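Local coordinates for regulation of enolase protein 1 (Saccharomyces cerevisiae, PDB 3O12) that functions in galactose metabolism through the GAL83 protein and may control the level of the enolase ENO1, at residues D58-T63 and S134-A139; I102-D107 and A176-S181; H110-G115 and S127-G132. One frame throughout, in Å; residues are numbered along the deposited sequence.

Contact 1 of 3, residues D58-T63 and S134-A139; sequences DFWRET and SDWSTA. With EDO (1,2-ethanediol), chain H; EDO (1,2-ethanediol), chain G.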
loop_
_atom_site.group_PDB
_atom_site.type_symbol
_atom_site.label_atom_id
_atom_site.label_comp_id
_atom_site.label_asym_id
_atom_site.label_seq_id
_atom_site.Cartn_x
_atom_site.Cartn_y
_atom_site.Cartn_z
ATOM N N ASP A 58 12.014 -0.500 2.429
ATOM C CA ASP A 58 11.460 -1.492 1.501
ATOM C C ASP A 58 10.647 -2.551 2.251
ATOM O O ASP A 58 10.788 -2.718 3.465
ATOM C CB ASP A 58 12.603 -2.153 0.712
ATOM C CG ASP A 58 12.143 -2.818 -0.588
ATOM O OD1 ASP A 58 10.966 -2.668 -0.987
ATOM O OD2 ASP A 58 12.998 -3.481 -1.222
ATOM N N PHE A 59 9.808 -3.275 1.512
ATOM C CA PHE A 59 9.094 -4.431 2.040
ATOM C C PHE A 59 9.277 -5.565 1.047
ATOM O O PHE A 59 8.856 -5.450 -0.105
ATOM C CB PHE A 59 7.591 -4.147 2.163
ATOM C CG PHE A 59 7.210 -3.281 3.334
ATOM C CD1 PHE A 59 7.392 -3.727 4.643
ATOM C CD2 PHE A 59 6.618 -2.044 3.120
ATOM C CE1 PHE A 59 7.012 -2.926 5.723
ATOM C CE2 PHE A 59 6.236 -1.237 4.196
ATOM C CZ PHE A 59 6.437 -1.678 5.487
ATOM N N TRP A 60 9.891 -6.655 1.490
ATOM C CA TRP A 60 10.110 -7.818 0.631
ATOM C C TRP A 60 10.456 -9.003 1.510
ATOM O O TRP A 60 11.146 -8.838 2.506
ATOM C CB TRP A 60 11.271 -7.578 -0.349
ATOM C CG TRP A 60 11.394 -8.682 -1.360
ATOM C CD1 TRP A 60 12.286 -9.729 -1.355
ATOM C CD2 TRP A 60 10.574 -8.858 -2.519
ATOM N NE1 TRP A 60 12.070 -10.534 -2.456
ATOM C CE2 TRP A 60 11.023 -10.020 -3.179
ATOM C CE3 TRP A 60 9.499 -8.144 -3.062
ATOM C CZ2 TRP A 60 10.431 -10.485 -4.357
ATOM C CZ3 TRP A 60 8.912 -8.608 -4.235
ATOM C CH2 TRP A 60 9.383 -9.771 -4.867
ATOM N N ARG A 61 9.995 -10.197 1.142
ATOM C CA ARG A 61 10.394 -11.399 1.871
ATOM C C ARG A 61 10.896 -12.501 0.945
ATOM O O ARG A 61 10.107 -13.185 0.289
ATOM C CB ARG A 61 9.257 -11.946 2.745
ATOM C CG ARG A 61 9.254 -11.411 4.159
ATOM C CD ARG A 61 8.239 -12.142 5.037
ATOM N NE ARG A 61 8.704 -13.432 5.544
ATOM C CZ ARG A 61 9.486 -13.581 6.611
ATOM N NH1 ARG A 61 9.846 -14.796 7.007
ATOM N NH2 ARG A 61 9.922 -12.521 7.279
ATOM N N GLU A 62 12.225 -12.629 0.900
ATOM C CA GLU A 62 12.941 -13.818 0.417
ATOM C C GLU A 62 12.976 -14.078 -1.087
ATOM O O GLU A 62 14.050 -14.257 -1.663
ATOM C CB GLU A 62 12.453 -15.079 1.141
ATOM C CG GLU A 62 13.197 -16.347 0.740
ATOM C CD GLU A 62 14.704 -16.238 0.935
ATOM O OE1 GLU A 62 15.149 -15.417 1.766
ATOM O OE2 GLU A 62 15.445 -16.979 0.254
ATOM N N THR A 63 11.812 -14.135 -1.720
ATOM C CA THR A 63 11.726 -14.644 -3.087
ATOM C C THR A 63 12.768 -14.073 -4.038
ATOM O O THR A 63 12.841 -12.856 -4.227
ATOM C CB THR A 63 10.337 -14.361 -3.653
ATOM O OG1 THR A 63 9.363 -14.806 -2.700
ATOM C CG2 THR A 63 10.129 -15.079 -4.975
ATOM N N SER A 134 7.244 -13.524 -0.732
ATOM C CA SER A 134 6.614 -12.521 -1.611
ATOM C C SER A 134 6.294 -13.003 -3.041
ATOM O O SER A 134 7.112 -13.668 -3.685
ATOM C CB SER A 134 7.494 -11.270 -1.700
ATOM O OG SER A 134 7.670 -10.653 -0.429
ATOM N N ASP A 135 5.103 -12.626 -3.516
ATOM C CA ASP A 135 4.621 -12.901 -4.878
ATOM C C ASP A 135 4.233 -11.577 -5.526
ATOM O O ASP A 135 3.222 -10.950 -5.172
ATOM C CB ASP A 135 3.418 -13.859 -4.824
ATOM C CG ASP A 135 2.770 -14.100 -6.186
ATOM O OD1 ASP A 135 3.081 -13.397 -7.188
ATOM O OD2 ASP A 135 1.916 -15.018 -6.251
ATOM N N TRP A 136 5.056 -11.152 -6.471
ATOM C CA TRP A 136 5.010 -9.825 -7.063
ATOM C C TRP A 136 4.444 -9.880 -8.471
ATOM O O TRP A 136 4.895 -10.667 -9.297
ATOM C CB TRP A 136 6.452 -9.313 -7.092
ATOM C CG TRP A 136 6.724 -7.971 -7.698
ATOM C CD1 TRP A 136 5.881 -6.892 -7.771
ATOM C CD2 TRP A 136 7.970 -7.547 -8.253
ATOM N NE1 TRP A 136 6.529 -5.829 -8.365
ATOM C CE2 TRP A 136 7.810 -6.209 -8.673
ATOM C CE3 TRP A 136 9.210 -8.172 -8.435
ATOM C CZ2 TRP A 136 8.843 -5.490 -9.272
ATOM C CZ3 TRP A 136 10.232 -7.459 -9.033
ATOM C CH2 TRP A 136 10.041 -6.129 -9.440
ATOM N N SER A 137 3.449 -9.045 -8.747
ATOM C CA SER A 137 2.910 -8.898 -10.091
ATOM C C SER A 137 2.947 -7.436 -10.483
ATOM O O SER A 137 2.747 -6.560 -9.638
ATOM C CB SER A 137 1.476 -9.419 -10.166
ATOM O OG SER A 137 1.031 -9.451 -11.514
ATOM N N THR A 138 3.197 -7.163 -11.754
ATOM C CA THR A 138 3.342 -5.793 -12.190
ATOM C C THR A 138 2.970 -5.638 -13.637
ATOM O O THR A 138 3.054 -6.590 -14.419
ATOM C CB THR A 138 4.787 -5.309 -11.952
ATOM O OG1 THR A 138 4.849 -3.885 -12.120
ATOM C CG2 THR A 138 5.757 -6.012 -12.912
ATOM N N ALA A 139 2.557 -4.426 -13.978
ATOM C CA ALA A 139 2.244 -4.075 -15.349
ATOM C C ALA A 139 2.326 -2.563 -15.500
ATOM O O ALA A 139 2.160 -1.827 -14.538
ATOM C CB ALA A 139 0.853 -4.569 -15.706
HETATM C C1 EDO H . 12.366 -6.492 -5.112
HETATM O O1 EDO H . 13.185 -5.736 -6.009
HETATM C C2 EDO H . 12.734 -6.141 -3.674
HETATM O O2 EDO H . 12.380 -4.778 -3.419
HETATM C C1 EDO G . 8.210 -4.761 -5.275
HETATM O O1 EDO G . 7.552 -3.491 -5.313
HETATM C C2 EDO G . 9.042 -4.857 -4.005
HETATM O O2 EDO G . 9.827 -3.671 -3.813
#
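Trp60 and Ser134 meet with Ser134 CB over the benzene half of the Trp60 indole: it lies 3.7 Å from the centroid of the Trp60 six-membered ring, only 2° off the ring normal, a CH-pi contact. With CG anti to the backbone N (chi1 -172°), the indole is brought to Ser134 and Trp136, and NE1 donates to Thr63 O, which lies in the ring plane and limits the rotation of the ring. The opposite face is covered by C2 of one 1,2-ethanediol. Trp136 comes to the edge of the same ring, its CB 3.7 Å from Trp60 CH2 and near the indole plane, and its own indole is turned almost perpendicular, the planes 83° apart in an oblique pairing. A second ethanediol lies with C1 over one face of Trp136, while Trp136 NE1 is hydrogen-bonded to Ser126 OG.

Beside the ring the polar groups interlock. Arg61 N donates to Ser134 OG at 2.8 Å, and this hydroxyl is also hydrogen-bonded to Thr130 OG1. Ser134 N returns a bond of 3.1 Å to Arg61 O, an acceptor that takes Thr63 N as well. Thr63 OG1 donates to Ser134 O at 2.7 Å, in the carbonyl plane and on a lone pair. The Arg61 side chain bends away to reach Gly132 O with NE.

Ser134 is thus gripped through its amide, hydroxyl and carbonyl while its CB carbon seats the indole, so that the short strand 59-61 is pinned to the start of strand 134-140. The two ethanediols, both hydrogen-bonded to Asp58, probably come from the crystallisation liquor. Their place between this carboxylate and the tryptophans may mark a small polar-and-aromatic pocket.

Contact 2 of 3, residues I102-D107 and A176-S181; sequences IMVRID and APFPTS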
loop_
_atom_site.group_PDB
_atom_site.type_symbol
_atom_site.label_atom_id
_atom_site.label_comp_id
_atom_site.label_asym_id
_atom_site.label_seq_id
_atom_site.Cartn_x
_atom_site.Cartn_y
_atom_site.Cartn_z
ATOM N N ILE A 102 -0.989 1.286 -0.797
ATOM C CA ILE A 102 -1.650 0.791 0.401
ATOM C C ILE A 102 -1.032 -0.536 0.819
ATOM O O ILE A 102 -0.513 -1.285 -0.011
ATOM C CB ILE A 102 -3.162 0.624 0.130
ATOM C CG1 ILE A 102 -3.976 0.663 1.435
ATOM C CG2 ILE A 102 -3.446 -0.640 -0.698
ATOM C CD1 ILE A 102 -5.490 0.763 1.210
HETATM N N MSE A 103 -1.082 -0.829 2.107
HETATM C CA MSE A 103 -0.684 -2.128 2.644
HETATM C C MSE A 103 -1.786 -2.692 3.535
HETATM O O MSE A 103 -2.475 -1.946 4.249
HETATM C CB MSE A 103 0.646 -2.010 3.408
HETATM C CG MSE A 103 0.945 -3.153 4.400
HETATM SE SE MSE A 103 2.775 -3.045 5.096
HETATM C CE MSE A 103 3.672 -3.887 3.592
ATOM N N VAL A 104 -1.965 -4.007 3.474
ATOM C CA VAL A 104 -2.725 -4.763 4.462
ATOM C C VAL A 104 -1.712 -5.662 5.154
ATOM O O VAL A 104 -0.940 -6.354 4.485
ATOM C CB VAL A 104 -3.799 -5.636 3.809
ATOM C CG1 VAL A 104 -4.536 -6.471 4.836
ATOM C CG2 VAL A 104 -4.771 -4.795 2.979
ATOM N N ARG A 105 -1.696 -5.661 6.482
ATOM C CA ARG A 105 -0.682 -6.398 7.221
ATOM C C ARG A 105 -1.298 -7.154 8.385
ATOM O O ARG A 105 -2.126 -6.606 9.133
ATOM C CB ARG A 105 0.378 -5.417 7.740
ATOM C CG ARG A 105 1.521 -6.034 8.545
ATOM C CD ARG A 105 2.538 -4.933 8.851
ATOM N NE ARG A 105 3.632 -5.347 9.729
ATOM C CZ ARG A 105 4.871 -5.599 9.319
ATOM N NH1 ARG A 105 5.188 -5.506 8.028
ATOM N NH2 ARG A 105 5.804 -5.940 10.197
ATOM N N ILE A 106 -0.877 -8.407 8.546
ATOM C CA ILE A 106 -1.150 -9.175 9.761
ATOM C C ILE A 106 0.101 -9.131 10.639
ATOM O O ILE A 106 0.035 -8.786 11.819
ATOM C CB ILE A 106 -1.513 -10.629 9.421
ATOM C CG1 ILE A 106 -2.811 -10.695 8.605
ATOM C CG2 ILE A 106 -1.623 -11.465 10.707
ATOM C CD1 ILE A 106 -3.132 -12.092 8.076
ATOM N N ASP A 107 1.246 -9.487 10.056
ATOM C CA ASP A 107 2.533 -9.421 10.747
ATOM C C ASP A 107 3.644 -9.363 9.707
ATOM O O ASP A 107 3.361 -9.236 8.514
ATOM C CB ASP A 107 2.733 -10.601 11.706
ATOM C CG ASP A 107 2.536 -11.956 11.044
ATOM O OD1 ASP A 107 2.925 -12.139 9.866
ATOM O OD2 ASP A 107 2.008 -12.863 11.722
ATOM N N ALA A 176 -6.995 -12.837 -4.543
ATOM C CA ALA A 176 -6.117 -13.877 -4.022
ATOM C C ALA A 176 -6.511 -14.350 -2.646
ATOM O O ALA A 176 -7.168 -13.626 -1.911
ATOM C CB ALA A 176 -4.703 -13.347 -3.965
ATOM N N PRO A 177 -6.066 -15.547 -2.257
ATOM C CA PRO A 177 -6.255 -15.982 -0.872
ATOM C C PRO A 177 -5.419 -15.119 0.056
ATOM O O PRO A 177 -4.322 -14.693 -0.301
ATOM C CB PRO A 177 -5.702 -17.416 -0.861
ATOM C CG PRO A 177 -5.628 -17.828 -2.282
ATOM C CD PRO A 177 -5.385 -16.566 -3.071
ATOM N N PHE A 178 -5.934 -14.882 1.252
ATOM C CA PHE A 178 -5.187 -14.147 2.256
ATOM C C PHE A 178 -5.631 -14.728 3.591
ATOM O O PHE A 178 -6.790 -15.087 3.748
ATOM C CB PHE A 178 -5.499 -12.650 2.155
ATOM C CG PHE A 178 -4.496 -11.769 2.864
ATOM C CD1 PHE A 178 -3.193 -11.666 2.401
ATOM C CD2 PHE A 178 -4.855 -11.068 4.002
ATOM C CE1 PHE A 178 -2.268 -10.860 3.050
ATOM C CE2 PHE A 178 -3.935 -10.260 4.656
ATOM C CZ PHE A 178 -2.639 -10.163 4.186
ATOM N N PRO A 179 -4.709 -14.860 4.556
ATOM C CA PRO A 179 -5.124 -15.544 5.789
ATOM C C PRO A 179 -6.279 -14.860 6.501
ATOM O O PRO A 179 -6.334 -13.627 6.552
ATOM C CB PRO A 179 -3.871 -15.480 6.665
ATOM C CG PRO A 179 -2.749 -15.402 5.705
ATOM C CD PRO A 179 -3.273 -14.534 4.564
ATOM N N THR A 180 -7.192 -15.651 7.057
ATOM C CA THR A 180 -8.198 -15.106 7.957
ATOM C C THR A 180 -7.517 -14.596 9.220
ATOM O O THR A 180 -6.449 -15.085 9.602
ATOM C CB THR A 180 -9.261 -16.154 8.337
ATOM O OG1 THR A 180 -8.614 -17.291 8.916
ATOM C CG2 THR A 180 -10.033 -16.601 7.107
ATOM N N SER A 181 -8.134 -13.608 9.864
ATOM C CA SER A 181 -7.568 -13.017 11.071
ATOM C C SER A 181 -8.668 -12.281 11.808
ATOM O O SER A 181 -9.609 -11.775 11.179
ATOM C CB SER A 181 -6.450 -12.032 10.694
ATOM O OG SER A 181 -5.762 -11.577 11.851
#
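The end of strand 102-105, at the classic beta bulge where Ile106 and Asp107 both face His110, packs against the loop that follows strand 172-177 and so helps to join the two antiparallel sheets of the protein. Ile106 contributes the largest share of this contact. Its CG1 is anti to the carbonyl carbon (chi1 -64°) and the chain is extended beyond it, which sends CD1 across to the loop. There the methyl lies 3.7 Å from Pro179 CB, with Pro179 CG a little farther off, and it also approaches Ser181 CB at 4.2 Å.

Phe178 comes from the opposite direction to Ile106 and fills the place beside it. With CG anti to its backbone N (chi1 -163°), the phenyl reaches toward strand 102-105, and its CE2 atom is the meeting point: Val104 CG1 lies 3.8 Å from CE2, and Ile106 CD1 4.0 Å from it. Both aliphatic groups reach the ring obliquely. Pro179 CD lies 3.4 Å above one face of the phenyl, toward the rim, while the two branched side chains of the strand meet the ring at CE2. Val104 touches Val152 and Val186 as well, which places the ring next to the interior between the sheets.

Polar groups at the margin have partners of their own, outside the contact: Ser181 OG is hydrogen-bonded to His183 O, and Pro179 O accepts from Tyr184 OH. Between the two segments, then, the chemistry is wholly apolar: methyl groups, a proline ring and the phenyl CE2 in van der Waals contact. Such a junction owes its hold to shape and burial of carbon surface.

Contact 3 of 3, residues H110-G115 and S127-G132; sequences HWLKAG and SVLTNG. With EDO (1,2-ethanediol), chain G; EDO (1,2-ethanediol), chain I.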
loop_
_atom_site.group_PDB
_atom_site.type_symbol
_atom_site.label_atom_id
_atom_site.label_comp_id
_atom_site.label_asym_id
_atom_site.label_seq_id
_atom_site.Cartn_x
_atom_site.Cartn_y
_atom_site.Cartn_z
ATOM N N HIS A 110 3.154 -11.866 6.795
ATOM C CA HIS A 110 1.881 -11.965 6.088
ATOM C C HIS A 110 1.336 -10.572 5.849
ATOM O O HIS A 110 0.839 -9.909 6.773
ATOM C CB HIS A 110 0.886 -12.805 6.888
ATOM C CG HIS A 110 1.421 -14.153 7.241
ATOM N ND1 HIS A 110 2.240 -14.362 8.328
ATOM C CD2 HIS A 110 1.312 -15.347 6.612
ATOM C CE1 HIS A 110 2.590 -15.638 8.370
ATOM N NE2 HIS A 110 2.035 -16.256 7.345
ATOM N N TRP A 111 1.478 -10.118 4.608
ATOM C CA TRP A 111 1.064 -8.779 4.231
ATOM C C TRP A 111 0.901 -8.668 2.731
ATOM O O TRP A 111 1.293 -9.560 1.975
ATOM C CB TRP A 111 2.057 -7.721 4.741
ATOM C CG TRP A 111 3.537 -7.954 4.450
ATOM C CD1 TRP A 111 4.470 -8.412 5.324
ATOM C CD2 TRP A 111 4.244 -7.681 3.221
ATOM N NE1 TRP A 111 5.708 -8.461 4.733
ATOM C CE2 TRP A 111 5.600 -8.016 3.439
ATOM C CE3 TRP A 111 3.863 -7.193 1.965
ATOM C CZ2 TRP A 111 6.577 -7.892 2.446
ATOM C CZ3 TRP A 111 4.835 -7.059 0.980
ATOM C CH2 TRP A 111 6.174 -7.411 1.221
ATOM N N LEU A 112 0.289 -7.579 2.301
ATOM C CA LEU A 112 0.156 -7.248 0.895
ATOM C C LEU A 112 0.444 -5.778 0.740
ATOM O O LEU A 112 0.043 -4.975 1.581
ATOM C CB LEU A 112 -1.264 -7.542 0.408
ATOM C CG LEU A 112 -1.500 -7.049 -1.026
ATOM C CD1 LEU A 112 -2.066 -8.137 -1.945
ATOM C CD2 LEU A 112 -2.355 -5.781 -1.031
ATOM N N LYS A 113 1.143 -5.407 -0.320
ATOM C CA LYS A 113 1.287 -4.000 -0.682
ATOM C C LYS A 113 0.858 -3.843 -2.135
ATOM O O LYS A 113 0.997 -4.761 -2.941
ATOM C CB LYS A 113 2.719 -3.494 -0.473
ATOM C CG LYS A 113 3.773 -4.122 -1.367
ATOM C CD LYS A 113 5.181 -3.557 -1.094
ATOM C CE LYS A 113 6.190 -4.231 -2.012
ATOM N NZ LYS A 113 7.570 -3.648 -1.978
ATOM N N ALA A 114 0.311 -2.688 -2.485
ATOM C CA ALA A 114 -0.115 -2.441 -3.859
ATOM C C ALA A 114 -0.080 -0.958 -4.142
ATOM O O ALA A 114 -0.313 -0.149 -3.251
ATOM C CB ALA A 114 -1.525 -2.977 -4.081
ATOM N N GLY A 115 0.218 -0.594 -5.376
ATOM C CA GLY A 115 0.232 0.809 -5.758
ATOM C C GLY A 115 1.124 1.026 -6.950
ATOM O O GLY A 115 1.257 0.136 -7.790
ATOM N N SER A 127 1.625 -5.109 -7.309
ATOM C CA SER A 127 1.198 -5.635 -6.025
ATOM C C SER A 127 2.098 -6.770 -5.599
ATOM O O SER A 127 2.608 -7.515 -6.440
ATOM C CB SER A 127 -0.269 -6.078 -6.036
ATOM O OG SER A 127 -0.501 -7.110 -6.959
ATOM N N VAL A 128 2.309 -6.884 -4.293
ATOM C CA VAL A 128 3.103 -7.959 -3.725
ATOM C C VAL A 128 2.310 -8.586 -2.598
ATOM O O VAL A 128 1.978 -7.910 -1.621
ATOM C CB VAL A 128 4.446 -7.463 -3.182
ATOM C CG1 VAL A 128 5.245 -8.637 -2.569
ATOM C CG2 VAL A 128 5.258 -6.797 -4.285
ATOM N N LEU A 129 1.980 -9.861 -2.734
ATOM C CA LEU A 129 1.296 -10.618 -1.703
ATOM C C LEU A 129 2.316 -11.516 -1.040
ATOM O O LEU A 129 2.949 -12.334 -1.711
ATOM C CB LEU A 129 0.169 -11.453 -2.317
ATOM C CG LEU A 129 -0.861 -12.043 -1.350
ATOM C CD1 LEU A 129 -2.094 -12.497 -2.114
ATOM C CD2 LEU A 129 -0.273 -13.178 -0.549
ATOM N N THR A 130 2.488 -11.345 0.264
ATOM C CA THR A 130 3.490 -12.085 1.015
ATOM C C THR A 130 2.788 -12.996 1.996
ATOM O O THR A 130 2.064 -12.549 2.888
ATOM C CB THR A 130 4.441 -11.111 1.724
ATOM O OG1 THR A 130 5.122 -10.353 0.718
ATOM C CG2 THR A 130 5.460 -11.852 2.578
ATOM N N ASN A 131 2.949 -14.294 1.785
ATOM C CA ASN A 131 2.499 -15.282 2.748
ATOM C C ASN A 131 3.680 -16.177 3.001
ATOM O O ASN A 131 3.871 -17.181 2.305
ATOM C CB ASN A 131 1.308 -16.060 2.196
ATOM C CG ASN A 131 0.587 -16.850 3.273
ATOM O OD1 ASN A 131 1.183 -17.234 4.278
ATOM N ND2 ASN A 131 -0.698 -17.098 3.065
ATOM N N GLY A 132 4.511 -15.787 3.960
ATOM C CA GLY A 132 5.795 -16.430 4.160
ATOM C C GLY A 132 6.805 -15.846 3.191
ATOM O O GLY A 132 7.844 -15.334 3.603
HETATM C C1 EDO G . 8.210 -4.761 -5.275
HETATM O O1 EDO G . 7.552 -3.491 -5.313
HETATM C C2 EDO G . 9.042 -4.857 -4.005
HETATM O O2 EDO G . 9.827 -3.671 -3.813
HETATM C C1 EDO I . -0.882 -5.325 -11.495
HETATM O O1 EDO I . -1.507 -6.459 -12.105
HETATM C C2 EDO I . -0.163 -5.770 -10.228
HETATM O O2 EDO I . -1.002 -6.667 -9.495
HETATM O O HOH W 1 3.196 -18.779 6.103
#
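Trp111 holds its CG between the backbone N and the carbonyl carbon (chi1 50°), a crowded position that folds the indole back over the neighbouring strand and onto Thr130. Thr130 CB lies 3.7 Å from the centroid of the six-membered ring, 10° off its normal, and Thr130 OG1, the partner of Ser134 OG, lies over the same ring. Lys113 has the same first torsion and then runs fully extended, side by side with Val128, its CE 3.6 Å from Val128 CG2. The other methyl, Val128 CG1, packs at 3.9 Å from Trp111 CZ3. The Lys113 ammonium group goes on to Phe59 O and Gln99 OE1, although the position of NZ is less certain.

Leu112, Leu129, Ala114 and Ser127 occupy the other face, where Leu112 CD1 meets Leu129 CB at 4.0 Å. At the outer end, His110 NE2 and Asn131 OD1 share a water, and Asp107 holds His110 ND1.

Along the backbone, Trp111 pairs with Thr130 and Lys113 with Val128 through two bonds each, the shortest from Thr130 N to Trp111 O at 2.7 Å. Non-hydrogen-bonded pairs alternate with them, and Leu112 CA approaches Val128 O in a CA-H...O contact. This alternation, with the strands at 178°, is that of an antiparallel pair, and because strands 110-119 and 122-131 follow each other directly they form a beta hairpin within the larger sheet.

In the fold
Contact 3 is the most buried of the three and the one built on regular backbone pairing, whereas contacts 1 and 2 are partly buried and lie farther from the centre of the chain. The hairpin of contact 3 is nested in the loops closed by both others. Its strand 122-131 pairs with strand 134-140 of contact 1, through Asp135 N and Leu129 O, and its strand 110-119 pairs with strand 102-105 of contact 2. Contact 1 mixes polar bonds with aromatic surface beside an ethanediol that contact 3 also touches; contact 2 is purely apolar and reaches toward the second sheet. Phe59 packing on Met103 connects contacts 1 and 2 directly.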